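Local coordinates for protein putative alpha-L-fucosidase (Bacteroides thetaiotaomicron, PDB 3EYP) that probably hydrolyses alpha-L-fucosidic linkages as a glycoside hydrolase of family 29, at residues W84-T89 and H148-L153; Y142-A147 and V177-W181. All blocks are in the same frame, centred on the assembly; numbering follows the deposited sequence.

In the fold
Both contacts are made by helix 139-155, one of the helices packed outside the parallel strands of the TIM-barrel-like alpha-L-fucosidase domain. Contact 1 sets its residues 148-153 against the loop 84-89, which follows strand 70-76; contact 2 sets its preceding turns, 142-147, against the next long helix in the chain, 175-188. Their centres lie 12 Å apart, and they meet directly: Thr89 CB comes within 3.4 Å of Tyr145 OH, and Leu150 CD2 within 3.4 Å of Trp181 O. Contact 1 is centred about 27 Å and contact 2 about 26 Å from the centre of the chain, so both lie well away from it.

Contact 1 of 2, residues W84-T89 and H148-L153; sequences WPSKYT and HQLGEL
Glu152 OE1 is gripped by two donors that reach it from opposite faces of the carboxylate: Trp84 NE1 at 2.9 Å, from well above the plane, and the hydroxyl Ser86 OG at 2.8 Å, from the syn side. The other oxygen takes two more. The backbone N of Lys87 lies 2.9 Å from Glu152 OE2, on its syn lone pair and nearly straight at 171°, while Lys87 NZ closes a 2.7 Å salt bridge on the anti lone pair, the lysine chain folding back at chi3 and chi4 to get there. Ser86 OG also accepts from Gln149 NE2 and, in an ST turn, from the N of Tyr88. Beside the carboxylate, the Trp84 indole has the Leu153 methyls over one face, CD1 standing 3.8 Å from the centroid of the six-membered ring, and Ser86 CB over the rim of the opposite face. The Tyr88 and His148 rings make an offset stack, planes only 3° apart, with His148 CB directly over the tyrosine centroid at 3.5 Å. Four donors on one buried carboxylate fix its rotation and, with a lysine beside it, probably favour the ionised form, joining the loop that follows strand 70-76 to outer helix 139-155 of the barrel domain.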
loop_
_atom_site.group_PDB
_atom_site.type_symbol
_atom_site.label_atom_id
_atom_site.label_comp_id
_atom_site.label_asym_id
_atom_site.label_seq_id
_atom_site.Cartn_x
_atom_site.Cartn_y
_atom_site.Cartn_z
ATOM N N TRP A 84 -2.857 -18.845 -15.952
ATOM C CA TRP A 84 -4.227 -19.188 -16.418
ATOM C C TRP A 84 -4.050 -19.700 -17.869
ATOM O O TRP A 84 -3.064 -19.288 -18.562
ATOM C CB TRP A 84 -5.230 -17.987 -16.295
ATOM C CG TRP A 84 -5.156 -16.966 -17.391
ATOM C CD1 TRP A 84 -6.035 -16.811 -18.435
ATOM C CD2 TRP A 84 -4.092 -16.039 -17.634
ATOM N NE1 TRP A 84 -5.605 -15.839 -19.287
ATOM C CE2 TRP A 84 -4.398 -15.362 -18.838
ATOM C CE3 TRP A 84 -2.906 -15.728 -16.955
ATOM C CZ2 TRP A 84 -3.598 -14.357 -19.346
ATOM C CZ3 TRP A 84 -2.113 -14.759 -17.467
ATOM C CH2 TRP A 84 -2.455 -14.083 -18.675
ATOM N N PRO A 85 -4.945 -20.606 -18.319
ATOM C CA PRO A 85 -4.909 -21.178 -19.686
ATOM C C PRO A 85 -5.397 -20.182 -20.762
ATOM O O PRO A 85 -6.485 -20.310 -21.359
ATOM C CB PRO A 85 -5.818 -22.424 -19.586
ATOM C CG PRO A 85 -6.807 -22.124 -18.524
ATOM C CD PRO A 85 -6.066 -21.152 -17.527
ATOM N N SER A 86 -4.600 -19.139 -20.944
ATOM C CA SER A 86 -4.887 -18.112 -21.964
ATOM C C SER A 86 -5.046 -18.747 -23.335
ATOM O O SER A 86 -4.366 -19.706 -23.678
ATOM C CB SER A 86 -3.791 -17.033 -22.028
ATOM O OG SER A 86 -4.048 -16.167 -23.072
ATOM N N LYS A 87 -5.947 -18.176 -24.104
ATOM C CA LYS A 87 -6.150 -18.610 -25.518
ATOM C C LYS A 87 -5.078 -18.107 -26.405
ATOM O O LYS A 87 -5.079 -18.395 -27.611
ATOM C CB LYS A 87 -7.513 -18.163 -26.040
ATOM C CG LYS A 87 -8.642 -18.710 -25.258
ATOM C CD LYS A 87 -10.018 -18.222 -25.788
ATOM C CE LYS A 87 -10.199 -16.669 -25.706
ATOM N NZ LYS A 87 -10.229 -16.109 -24.276
ATOM N N TYR A 88 -4.151 -17.308 -25.855
ATOM C CA TYR A 88 -3.255 -16.523 -26.691
ATOM C C TYR A 88 -1.772 -16.875 -26.639
ATOM O O TYR A 88 -0.953 -16.241 -27.284
ATOM C CB TYR A 88 -3.453 -15.013 -26.424
ATOM C CG TYR A 88 -4.866 -14.591 -26.825
ATOM C CD1 TYR A 88 -5.193 -14.353 -28.133
ATOM C CD2 TYR A 88 -5.878 -14.535 -25.883
ATOM C CE1 TYR A 88 -6.511 -14.039 -28.497
ATOM C CE2 TYR A 88 -7.170 -14.243 -26.222
ATOM C CZ TYR A 88 -7.486 -13.986 -27.532
ATOM O OH TYR A 88 -8.793 -13.658 -27.850
ATOM N N THR A 89 -1.495 -17.917 -25.909
ATOM C CA THR A 89 -0.146 -18.526 -25.735
ATOM C C THR A 89 -0.247 -19.968 -25.294
ATOM O O THR A 89 -1.290 -20.425 -24.780
ATOM C CB THR A 89 0.715 -17.757 -24.635
ATOM O OG1 THR A 89 2.080 -18.213 -24.621
ATOM C CG2 THR A 89 0.093 -17.879 -23.232
ATOM N N HIS A 148 -5.056 -8.741 -25.458
ATOM C CA HIS A 148 -5.914 -9.925 -25.489
ATOM C C HIS A 148 -5.984 -10.524 -24.113
ATOM O O HIS A 148 -7.012 -10.899 -23.652
ATOM C CB HIS A 148 -5.443 -10.977 -26.498
ATOM C CG HIS A 148 -5.761 -10.629 -27.923
ATOM N ND1 HIS A 148 -7.033 -10.275 -28.342
ATOM C CD2 HIS A 148 -4.991 -10.638 -29.033
ATOM C CE1 HIS A 148 -7.010 -10.038 -29.647
ATOM N NE2 HIS A 148 -5.780 -10.245 -30.094
ATOM N N GLN A 149 -4.831 -10.687 -23.506
ATOM C CA GLN A 149 -4.727 -11.314 -22.184
ATOM C C GLN A 149 -5.412 -10.495 -21.096
ATOM O O GLN A 149 -6.074 -11.016 -20.196
ATOM C CB GLN A 149 -3.264 -11.569 -21.845
ATOM C CG GLN A 149 -2.646 -12.630 -22.736
ATOM C CD GLN A 149 -1.444 -13.340 -22.110
ATOM O OE1 GLN A 149 -0.528 -12.695 -21.546
ATOM N NE2 GLN A 149 -1.409 -14.688 -22.267
ATOM N N LEU A 150 -5.224 -9.182 -21.225
ATOM C CA LEU A 150 -5.850 -8.209 -20.346
ATOM C C LEU A 150 -7.359 -8.377 -20.427
ATOM O O LEU A 150 -8.044 -8.506 -19.424
ATOM C CB LEU A 150 -5.322 -6.777 -20.665
ATOM C CG LEU A 150 -5.452 -5.697 -19.613
ATOM C CD1 LEU A 150 -4.997 -6.137 -18.228
ATOM C CD2 LEU A 150 -4.888 -4.299 -20.135
ATOM N N GLY A 151 -7.855 -8.530 -21.628
ATOM C CA GLY A 151 -9.264 -8.782 -21.843
ATOM C C GLY A 151 -9.816 -10.028 -21.200
ATOM O O GLY A 151 -10.940 -10.045 -20.665
ATOM N N GLU A 152 -9.032 -11.093 -21.245
ATOM C CA GLU A 152 -9.401 -12.294 -20.554
ATOM C C GLU A 152 -9.478 -12.020 -19.047
ATOM O O GLU A 152 -10.449 -12.361 -18.375
ATOM C CB GLU A 152 -8.408 -13.467 -20.848
ATOM C CG GLU A 152 -8.348 -13.891 -22.316
ATOM C CD GLU A 152 -7.428 -15.025 -22.525
ATOM O OE1 GLU A 152 -6.322 -14.916 -21.971
ATOM O OE2 GLU A 152 -7.736 -15.992 -23.279
ATOM N N LEU A 153 -8.440 -11.404 -18.509
ATOM C CA LEU A 153 -8.306 -11.294 -17.037
ATOM C C LEU A 153 -9.267 -10.276 -16.441
ATOM O O LEU A 153 -9.688 -10.359 -15.246
ATOM C CB LEU A 153 -6.836 -10.939 -16.647
ATOM C CG LEU A 153 -5.858 -12.100 -16.887
ATOM C CD1 LEU A 153 -4.392 -11.746 -16.653
ATOM C CD2 LEU A 153 -6.257 -13.298 -16.091
#

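Contact 2 of 2, residues Y142-A147 and V177-W181; sequences YKEYYA and VYRHW
The six-membered ring of the Trp181 indole and the Tyr146 ring make a face-to-face stack, centroids 3.8 Å apart and planes inclined by 29°, although the two side chains run at about a right angle to each other. With chi1 at -170°, the Tyr146 ring swings away from its own backbone N, and its CD2 side comes to lie over the middle of one indole face; Val177 CG1, one turn back on the tryptophan's helix, covers the opposite face toward the rim. The indole edge is used as well: Trp181 NE1 donates to Lys143 O at 3.2 Å, in the carbonyl plane and almost straight, sharing that oxygen with the helical N-H of Ala147. Tyr142 CE2 comes within 4.0 Å of Trp181 CH2, completing with Lys143, Tyr146 and Ala147 the hole that receives this knob. Farther out, His180 CD2 packs against Lys143 CG and Ala147 CB, 3.7 Å from each. Were Trp181 cut back to an alanine, a gap would probably open between the helices and Tyr146 would lose its stacking partner. With segment axes 9.9 Å apart and crossing at -21°, this is the near-parallel packing of successive outer helices, 139-155 and 175-188, in a TIM barrel, linked through strand 162-164.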
loop_
_atom_site.group_PDB
_atom_site.type_symbol
_atom_site.label_atom_id
_atom_site.label_comp_id
_atom_site.label_asym_id
_atom_site.label_seq_id
_atom_site.Cartn_x
_atom_site.Cartn_y
_atom_site.Cartn_z
ATOM N N TYR A 142 3.055 -7.070 -29.652
ATOM C CA TYR A 142 3.043 -7.430 -28.255
ATOM C C TYR A 142 1.908 -6.647 -27.598
ATOM O O TYR A 142 1.248 -7.100 -26.671
ATOM C CB TYR A 142 4.370 -7.111 -27.581
ATOM C CG TYR A 142 4.281 -7.381 -26.075
ATOM C CD1 TYR A 142 4.302 -8.689 -25.586
ATOM C CD2 TYR A 142 4.096 -6.357 -25.155
ATOM C CE1 TYR A 142 4.205 -8.957 -24.248
ATOM C CE2 TYR A 142 3.963 -6.632 -23.804
ATOM C CZ TYR A 142 4.029 -7.953 -23.357
ATOM O OH TYR A 142 3.945 -8.279 -22.010
ATOM N N LYS A 143 1.722 -5.424 -28.079
ATOM C CA LYS A 143 0.626 -4.579 -27.592
ATOM C C LYS A 143 -0.673 -5.322 -27.765
ATOM O O LYS A 143 -1.495 -5.378 -26.848
ATOM C CB LYS A 143 0.543 -3.244 -28.338
ATOM C CG LYS A 143 -0.817 -2.532 -28.197
ATOM C CD LYS A 143 -0.947 -1.311 -29.064
ATOM C CE LYS A 143 -1.230 -1.661 -30.516
ATOM N NZ LYS A 143 -1.578 -0.435 -31.304
ATOM N N GLU A 144 -0.888 -5.915 -28.931
ATOM C CA GLU A 144 -2.147 -6.677 -29.126
ATOM C C GLU A 144 -2.241 -7.935 -28.266
ATOM O O GLU A 144 -3.293 -8.249 -27.764
ATOM C CB GLU A 144 -2.387 -7.076 -30.598
ATOM C CG GLU A 144 -2.335 -5.927 -31.543
ATOM C CD GLU A 144 -3.377 -4.852 -31.222
ATOM O OE1 GLU A 144 -4.517 -5.181 -30.772
ATOM O OE2 GLU A 144 -3.024 -3.660 -31.402
ATOM N N TYR A 145 -1.121 -8.648 -28.122
ATOM C CA TYR A 145 -1.065 -9.892 -27.306
ATOM C C TYR A 145 -1.478 -9.586 -25.865
ATOM O O TYR A 145 -2.372 -10.210 -25.250
ATOM C CB TYR A 145 0.372 -10.493 -27.285
ATOM C CG TYR A 145 0.630 -11.596 -26.231
ATOM C CD1 TYR A 145 -0.026 -12.815 -26.305
ATOM C CD2 TYR A 145 1.537 -11.416 -25.185
ATOM C CE1 TYR A 145 0.183 -13.803 -25.386
ATOM C CE2 TYR A 145 1.754 -12.396 -24.247
ATOM C CZ TYR A 145 1.069 -13.595 -24.345
ATOM O OH TYR A 145 1.278 -14.632 -23.488
ATOM N N TYR A 146 -0.798 -8.598 -25.342
ATOM C CA TYR A 146 -1.050 -8.160 -23.967
ATOM C C TYR A 146 -2.518 -7.750 -23.808
ATOM O O TYR A 146 -3.173 -8.080 -22.838
ATOM C CB TYR A 146 -0.114 -7.005 -23.559
ATOM C CG TYR A 146 -0.163 -6.670 -22.058
ATOM C CD1 TYR A 146 0.765 -7.161 -21.192
ATOM C CD2 TYR A 146 -1.153 -5.808 -21.549
ATOM C CE1 TYR A 146 0.723 -6.852 -19.841
ATOM C CE2 TYR A 146 -1.198 -5.502 -20.229
ATOM C CZ TYR A 146 -0.261 -5.987 -19.383
ATOM O OH TYR A 146 -0.347 -5.660 -18.032
ATOM N N ALA A 147 -3.022 -7.011 -24.785
ATOM C CA ALA A 147 -4.418 -6.534 -24.752
ATOM C C ALA A 147 -5.388 -7.688 -24.724
ATOM O O ALA A 147 -6.396 -7.647 -24.011
ATOM C CB ALA A 147 -4.732 -5.567 -25.931
ATOM N N VAL A 177 0.778 2.688 -26.168
ATOM C CA VAL A 177 0.607 1.250 -25.828
ATOM C C VAL A 177 -0.163 1.064 -24.502
ATOM O O VAL A 177 -1.182 0.381 -24.431
ATOM C CB VAL A 177 1.969 0.538 -25.699
ATOM C CG1 VAL A 177 1.838 -0.876 -25.036
ATOM C CG2 VAL A 177 2.660 0.430 -27.056
ATOM N N TYR A 178 0.324 1.720 -23.467
ATOM C CA TYR A 178 -0.347 1.681 -22.167
ATOM C C TYR A 178 -1.774 2.258 -22.269
ATOM O O TYR A 178 -2.695 1.826 -21.537
ATOM C CB TYR A 178 0.459 2.424 -21.080
ATOM C CG TYR A 178 1.695 1.749 -20.602
ATOM C CD1 TYR A 178 1.646 0.768 -19.613
ATOM C CD2 TYR A 178 2.960 2.165 -21.065
ATOM C CE1 TYR A 178 2.834 0.181 -19.107
ATOM C CE2 TYR A 178 4.095 1.549 -20.638
ATOM C CZ TYR A 178 4.047 0.565 -19.648
ATOM O OH TYR A 178 5.221 0.013 -19.191
ATOM N N ARG A 179 -1.988 3.209 -23.190
ATOM C CA ARG A 179 -3.352 3.774 -23.369
ATOM C C ARG A 179 -4.345 2.695 -23.763
ATOM O O ARG A 179 -5.445 2.577 -23.206
ATOM C CB ARG A 179 -3.407 4.869 -24.429
ATOM C CG ARG A 179 -4.738 5.659 -24.443
ATOM C CD ARG A 179 -4.695 6.811 -25.459
ATOM N NE ARG A 179 -4.552 6.380 -26.854
ATOM C CZ ARG A 179 -3.529 6.620 -27.686
ATOM N NH1 ARG A 179 -3.591 6.165 -28.978
ATOM N NH2 ARG A 179 -2.497 7.336 -27.310
ATOM N N HIS A 180 -3.951 1.988 -24.806
ATOM C CA HIS A 180 -4.709 0.860 -25.329
ATOM C C HIS A 180 -5.099 -0.070 -24.181
ATOM O O HIS A 180 -6.259 -0.459 -24.027
ATOM C CB HIS A 180 -3.898 0.143 -26.430
ATOM C CG HIS A 180 -4.662 -0.901 -27.179
ATOM N ND1 HIS A 180 -5.835 -0.630 -27.860
ATOM C CD2 HIS A 180 -4.390 -2.211 -27.401
ATOM C CE1 HIS A 180 -6.266 -1.743 -28.438
ATOM N NE2 HIS A 180 -5.408 -2.716 -28.172
ATOM N N TRP A 181 -4.133 -0.344 -23.327
ATOM C CA TRP A 181 -4.378 -1.211 -22.149
ATOM C C TRP A 181 -5.266 -0.602 -21.069
ATOM O O TRP A 181 -6.196 -1.225 -20.537
ATOM C CB TRP A 181 -3.086 -1.685 -21.541
ATOM C CG TRP A 181 -2.192 -2.438 -22.476
ATOM C CD1 TRP A 181 -2.522 -3.022 -23.650
ATOM C CD2 TRP A 181 -0.789 -2.648 -22.296
ATOM N NE1 TRP A 181 -1.401 -3.614 -24.229
ATOM C CE2 TRP A 181 -0.322 -3.375 -23.414
ATOM C CE3 TRP A 181 0.117 -2.271 -21.321
ATOM C CZ2 TRP A 181 0.998 -3.775 -23.543
ATOM C CZ3 TRP A 181 1.465 -2.700 -21.449
ATOM C CH2 TRP A 181 1.880 -3.416 -22.555
#